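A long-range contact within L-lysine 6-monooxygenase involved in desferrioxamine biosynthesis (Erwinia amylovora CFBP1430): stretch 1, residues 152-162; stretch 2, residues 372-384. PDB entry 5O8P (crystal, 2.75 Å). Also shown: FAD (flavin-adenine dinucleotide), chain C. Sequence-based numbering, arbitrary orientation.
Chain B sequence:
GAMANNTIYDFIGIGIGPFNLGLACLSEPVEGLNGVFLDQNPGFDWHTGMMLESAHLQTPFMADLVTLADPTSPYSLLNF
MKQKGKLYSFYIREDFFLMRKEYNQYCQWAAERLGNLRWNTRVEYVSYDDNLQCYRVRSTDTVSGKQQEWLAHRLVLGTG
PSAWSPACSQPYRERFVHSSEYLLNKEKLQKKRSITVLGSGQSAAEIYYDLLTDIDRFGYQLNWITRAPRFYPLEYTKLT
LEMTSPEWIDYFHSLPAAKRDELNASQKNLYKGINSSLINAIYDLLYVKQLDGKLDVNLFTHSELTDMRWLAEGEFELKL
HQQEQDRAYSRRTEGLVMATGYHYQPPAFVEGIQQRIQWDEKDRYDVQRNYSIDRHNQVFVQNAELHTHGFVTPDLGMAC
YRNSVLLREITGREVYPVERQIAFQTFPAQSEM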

# COMPACT_ATOMS: atom_id res chain seq x y z
N ALA B 152 15.38 -44.20 23.32
CA ALA B 152 16.00 -43.16 22.49
C ALA B 152 17.22 -42.51 23.13
O ALA B 152 17.27 -42.27 24.34
CB ALA B 152 14.99 -42.08 22.16
N HIS B 153 18.19 -42.20 22.27
CA HIS B 153 19.42 -41.54 22.71
C HIS B 153 19.19 -40.08 23.03
O HIS B 153 19.81 -39.53 23.96
CB HIS B 153 20.50 -41.68 21.63
CG HIS B 153 21.00 -43.08 21.46
ND1 HIS B 153 21.91 -43.64 22.34
CD2 HIS B 153 20.73 -44.03 20.53
CE1 HIS B 153 22.17 -44.88 21.95
NE2 HIS B 153 21.46 -45.14 20.86
N ARG B 154 18.29 -39.45 22.27
CA ARG B 154 17.98 -38.05 22.39
C ARG B 154 16.48 -37.77 22.38
O ARG B 154 15.71 -38.43 21.68
CB ARG B 154 18.63 -37.31 21.22
CG ARG B 154 20.15 -37.35 21.21
CD ARG B 154 20.70 -36.86 19.90
NE ARG B 154 20.85 -38.02 19.03
CZ ARG B 154 21.99 -38.67 18.81
NH1 ARG B 154 23.13 -38.29 19.39
NH2 ARG B 154 21.98 -39.73 17.99
N LEU B 155 16.07 -36.76 23.14
CA LEU B 155 14.70 -36.27 23.13
C LEU B 155 14.64 -34.83 22.64
O LEU B 155 15.55 -34.04 22.89
CB LEU B 155 14.14 -36.30 24.55
CG LEU B 155 14.17 -37.64 25.27
CD1 LEU B 155 13.81 -37.45 26.73
CD2 LEU B 155 13.22 -38.60 24.57
N VAL B 156 13.56 -34.47 21.97
CA VAL B 156 13.31 -33.07 21.61
C VAL B 156 11.87 -32.76 22.02
O VAL B 156 10.91 -33.30 21.45
CB VAL B 156 13.70 -32.75 20.14
CG1 VAL B 156 13.71 -33.98 19.26
CG2 VAL B 156 12.81 -31.68 19.51
N LEU B 157 11.75 -31.88 23.02
CA LEU B 157 10.47 -31.55 23.66
C LEU B 157 9.78 -30.37 22.96
O LEU B 157 10.14 -29.22 23.18
CB LEU B 157 10.69 -31.23 25.14
CG LEU B 157 11.47 -32.28 25.95
CD1 LEU B 157 11.62 -31.87 27.40
CD2 LEU B 157 10.84 -33.65 25.86
N GLY B 158 8.82 -30.67 22.09
CA GLY B 158 8.02 -29.66 21.40
C GLY B 158 6.59 -29.64 21.91
O GLY B 158 5.66 -29.54 21.13
N THR B 159 6.46 -29.72 23.24
CA THR B 159 5.20 -29.89 23.97
C THR B 159 4.29 -28.67 23.80
O THR B 159 3.08 -28.79 23.77
CB THR B 159 5.51 -30.15 25.49
OG1 THR B 159 5.58 -31.56 25.71
CG2 THR B 159 4.48 -29.55 26.46
N GLY B 160 4.89 -27.49 23.70
CA GLY B 160 4.14 -26.27 23.58
C GLY B 160 3.67 -25.71 24.91
O GLY B 160 3.79 -26.38 25.95
N PRO B 161 3.22 -24.44 24.90
CA PRO B 161 2.81 -23.78 26.12
C PRO B 161 1.33 -23.96 26.31
O PRO B 161 0.64 -24.38 25.39
CB PRO B 161 3.16 -22.32 25.83
CG PRO B 161 2.99 -22.16 24.36
CD PRO B 161 3.05 -23.53 23.74
N SER B 162 0.84 -23.66 27.51
CA SER B 162 -0.57 -23.84 27.85
C SER B 162 -1.25 -22.49 28.04
O SER B 162 -0.60 -21.50 28.39
CB SER B 162 -0.68 -24.68 29.12
OG SER B 162 -0.09 -25.96 28.95
N SER B 372 19.72 -27.30 24.03
CA SER B 372 19.78 -28.45 24.91
C SER B 372 19.61 -28.04 26.37
O SER B 372 20.04 -26.95 26.76
CB SER B 372 21.11 -29.21 24.71
OG SER B 372 22.18 -28.59 25.39
N ILE B 373 18.97 -28.91 27.17
CA ILE B 373 18.73 -28.64 28.61
C ILE B 373 19.44 -29.63 29.54
O ILE B 373 19.39 -29.47 30.77
CB ILE B 373 17.22 -28.48 28.96
CG1 ILE B 373 16.47 -29.82 28.88
CG2 ILE B 373 16.59 -27.42 28.06
CD1 ILE B 373 14.99 -29.72 29.20
N ASP B 374 20.13 -30.61 28.98
CA ASP B 374 20.90 -31.57 29.77
C ASP B 374 22.38 -31.21 29.69
O ASP B 374 22.74 -30.20 29.07
CB ASP B 374 20.66 -33.00 29.27
CG ASP B 374 21.20 -33.22 27.87
OD1 ASP B 374 20.81 -32.44 26.98
OD2 ASP B 374 22.01 -34.16 27.65
N ARG B 375 23.21 -32.04 30.31
CA ARG B 375 24.65 -31.83 30.36
C ARG B 375 25.42 -32.58 29.27
O ARG B 375 26.65 -32.59 29.30
CB ARG B 375 25.16 -32.22 31.75
CG ARG B 375 24.45 -31.52 32.89
CD ARG B 375 24.99 -31.93 34.25
NE ARG B 375 24.31 -31.20 35.32
CZ ARG B 375 23.11 -31.49 35.83
NH1 ARG B 375 22.39 -32.52 35.40
NH2 ARG B 375 22.62 -30.73 36.80
N HIS B 376 24.72 -33.19 28.30
CA HIS B 376 25.36 -34.03 27.27
C HIS B 376 24.78 -33.90 25.84
O HIS B 376 25.03 -34.77 25.00
CB HIS B 376 25.34 -35.51 27.71
CG HIS B 376 26.02 -35.77 29.02
ND1 HIS B 376 25.33 -35.87 30.21
CD2 HIS B 376 27.33 -35.94 29.33
CE1 HIS B 376 26.18 -36.10 31.20
NE2 HIS B 376 27.39 -36.14 30.69
N ASN B 377 24.04 -32.83 25.55
CA ASN B 377 23.45 -32.60 24.21
C ASN B 377 22.54 -33.74 23.73
O ASN B 377 22.68 -34.24 22.61
CB ASN B 377 24.53 -32.30 23.17
CG ASN B 377 25.44 -31.18 23.61
OD1 ASN B 377 24.99 -30.22 24.23
ND2 ASN B 377 26.72 -31.29 23.30
N GLN B 378 21.61 -34.11 24.60
CA GLN B 378 20.65 -35.18 24.34
C GLN B 378 19.16 -34.80 24.52
O GLN B 378 18.31 -35.36 23.84
CB GLN B 378 20.97 -36.37 25.23
CG GLN B 378 22.34 -36.97 24.99
CD GLN B 378 22.62 -38.14 25.91
OE1 GLN B 378 22.34 -38.09 27.11
NE2 GLN B 378 23.16 -39.20 25.34
N VAL B 379 18.85 -33.89 25.44
CA VAL B 379 17.49 -33.45 25.67
C VAL B 379 17.40 -32.03 25.15
O VAL B 379 18.02 -31.14 25.72
CB VAL B 379 17.14 -33.48 27.17
CG1 VAL B 379 15.68 -33.10 27.39
CG2 VAL B 379 17.42 -34.85 27.73
N PHE B 380 16.63 -31.84 24.08
CA PHE B 380 16.46 -30.52 23.45
C PHE B 380 15.06 -29.98 23.65
O PHE B 380 14.14 -30.74 23.93
CB PHE B 380 16.76 -30.62 21.96
CG PHE B 380 18.17 -31.03 21.67
CD1 PHE B 380 19.18 -30.09 21.66
CD2 PHE B 380 18.48 -32.35 21.44
CE1 PHE B 380 20.48 -30.45 21.39
CE2 PHE B 380 19.78 -32.74 21.18
CZ PHE B 380 20.78 -31.78 21.16
N VAL B 381 14.89 -28.68 23.47
CA VAL B 381 13.56 -28.08 23.58
C VAL B 381 13.27 -27.18 22.38
O VAL B 381 14.17 -26.58 21.84
CB VAL B 381 13.39 -27.31 24.91
CG1 VAL B 381 13.51 -28.24 26.13
CG2 VAL B 381 14.36 -26.12 25.04
N GLN B 382 12.00 -27.14 21.97
CA GLN B 382 11.49 -26.25 20.92
C GLN B 382 10.51 -25.34 21.64
O GLN B 382 9.53 -25.84 22.19
CB GLN B 382 10.72 -27.04 19.86
CG GLN B 382 11.51 -28.14 19.19
CD GLN B 382 11.76 -27.89 17.73
OE1 GLN B 382 12.27 -26.84 17.35
NE2 GLN B 382 11.38 -28.85 16.88
N ASN B 383 10.73 -24.02 21.61
CA ASN B 383 9.78 -23.07 22.19
C ASN B 383 9.60 -23.20 23.72
O ASN B 383 8.48 -23.10 24.22
CB ASN B 383 8.42 -23.20 21.46
CG ASN B 383 7.48 -22.00 21.65
OD1 ASN B 383 7.89 -20.83 21.67
ND2 ASN B 383 6.18 -22.31 21.75
N ALA B 384 10.68 -23.41 24.47
CA ALA B 384 10.65 -23.17 25.93
C ALA B 384 11.92 -22.44 26.40
O ALA B 384 12.36 -22.58 27.55
CB ALA B 384 10.43 -24.47 26.69
PA FAD C . 1.62 -26.60 19.98
O1A FAD C . 0.35 -26.43 19.17
O2A FAD C . 1.63 -26.18 21.43
O5B FAD C . 1.98 -28.17 19.87
C5B FAD C . 2.14 -29.01 21.01
C4B FAD C . 1.58 -30.41 20.80
O4B FAD C . 2.15 -31.30 21.78
C3B FAD C . 0.07 -30.48 20.99
O3B FAD C . -0.50 -31.21 19.89
C2B FAD C . -0.12 -31.15 22.35
O2B FAD C . -1.31 -31.93 22.45
C1B FAD C . 1.11 -32.03 22.44
N9A FAD C . 1.49 -32.48 23.81
C8A FAD C . 1.66 -31.75 24.92
N7A FAD C . 2.02 -32.55 25.97
C5A FAD C . 2.08 -33.82 25.52
C6A FAD C . 2.38 -35.16 26.07
N6A FAD C . 2.72 -35.33 27.38
N1A FAD C . 2.33 -36.23 25.23
C2A FAD C . 2.00 -36.10 23.93
N3A FAD C . 1.70 -34.92 23.37
C4A FAD C . 1.73 -33.76 24.09
N1 FAD C . 3.52 -17.60 15.44
C2 FAD C . 3.91 -17.18 14.21
O2 FAD C . 5.14 -17.14 13.96
N3 FAD C . 3.03 -16.80 13.25
C4 FAD C . 1.70 -16.83 13.47
O4 FAD C . 0.91 -16.47 12.57
C4X FAD C . 1.19 -17.28 14.79
N5 FAD C . -0.13 -17.33 15.06
C5X FAD C . -0.56 -17.75 16.27
C6 FAD C . -1.94 -17.78 16.50
C7 FAD C . -2.46 -18.20 17.73
C7M FAD C . -3.95 -18.21 17.95
C8 FAD C . -1.52 -18.62 18.80
C8M FAD C . -2.05 -19.07 20.13
C9 FAD C . -0.14 -18.59 18.59
C9A FAD C . 0.40 -18.17 17.36
N10 FAD C . 1.81 -18.13 17.08
C10 FAD C . 2.21 -17.68 15.80
C1' FAD C . 2.86 -18.53 18.06
C2' FAD C . 3.30 -20.00 17.89
O2' FAD C . 3.55 -20.29 16.50
C3' FAD C . 2.31 -21.03 18.46
O3' FAD C . 2.13 -20.82 19.87
C4' FAD C . 2.73 -22.48 18.23
O4' FAD C . 1.57 -23.32 18.22
C5' FAD C . 3.69 -23.00 19.30
O5' FAD C . 4.44 -24.10 18.77
P FAD C . 4.35 -25.54 19.45
O1P FAD C . 5.18 -26.50 18.62
O2P FAD C . 4.72 -25.28 20.89
O3P FAD C . 2.77 -25.80 19.16

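Two short strands, one running through Leu 155, Val 156 and Leu 157 and the other from Val 379 to Val 381, lie side by side as parallel neighbours in a sheet, although more than two hundred residues separate them in sequence. Their axes approach to 4.4 Å and diverge by 23°, and the contact buries 601 Å², summed over both sides. The register is simple: Leu 155 faces Val 379, Val 156 faces Phe 380 and Leu 157 faces Val 381, with CA atoms 4.5 to 4.7 Å apart in each pair.

Four backbone hydrogen bonds fix this register. Leu 155 N donates to Gln 378 O (2.7 Å), and Phe 380 N returns the bond to Leu 155 O (2.7 Å). Leu 157 N then donates to Phe 380 O (2.8 Å), and Gln 382 N closes the ladder on Leu 157 O (3.0 Å). Leu 155 and Leu 157 therefore bond through both their amide and their carbonyl, each reaching residues before and after its partner, as expected for parallel strands. The last three bonds are nearly straight, whereas the first is more bent, at 146°. The ladder is accompanied by CA-H...O contacts from Val 379 CA to Leu 155 O and from Val 156 CA to Phe 380 O, both 3.4 Å.

Side chains alternate between the two faces of the sheet. On the face bearing Leu 155, Leu 157, Val 379 and Val 381, Leu 157 is the main bump. Its CB lies 4.2 Å from Val 381 CG1, and its CD1 sits among three neighbours: Val 379 CG1 at 4.2 Å, the same Val 381 CG1 at 4.3 Å and Ile 373 CD1 at 4.4 Å. The leucine thus fills a shallow hollow lined by these branched side chains, an apolar fit that needs no polar partner. Ile 373 is brought alongside the strand by the turn before it: its N donates to Val 379 O (2.8 Å), and within the turn Asp 374 OD1 accepts from Gln 378 N (3.0 Å) and Val 379 N (2.9 Å).

On the other face, Val 156 CB and Phe 380 CB sit 4.1 Å apart. The phenylalanine ring extends back toward the start of stretch 1, where Arg 154 CD approaches its edge at CE2 (4.4 Å). Val 156 CG2 touches Gln 382 CG at 3.8 Å, so the aliphatic part of the glutamine continues the packing while its amide is satisfied elsewhere in the structure.

At the N-terminal end, Gln 378 CB lies against His 153 O (3.6 Å) and Arg 154 CG (4.2 Å). At the other end, Gly 158 CA, with no side chain beyond it, meets Gln 382 CB at 4.1 Å. Past it, Pro 161 CD rests 3.9 Å from Asn 383 ND2, which makes a weak hydrogen bond to FAD O2P (3.4 Å). Gly 160 CA comes within 2.9 Å of the same FAD O2P; a CB here would clash with FAD O2A, so the bare backbone leaves the hollow that the pyrophosphate occupies.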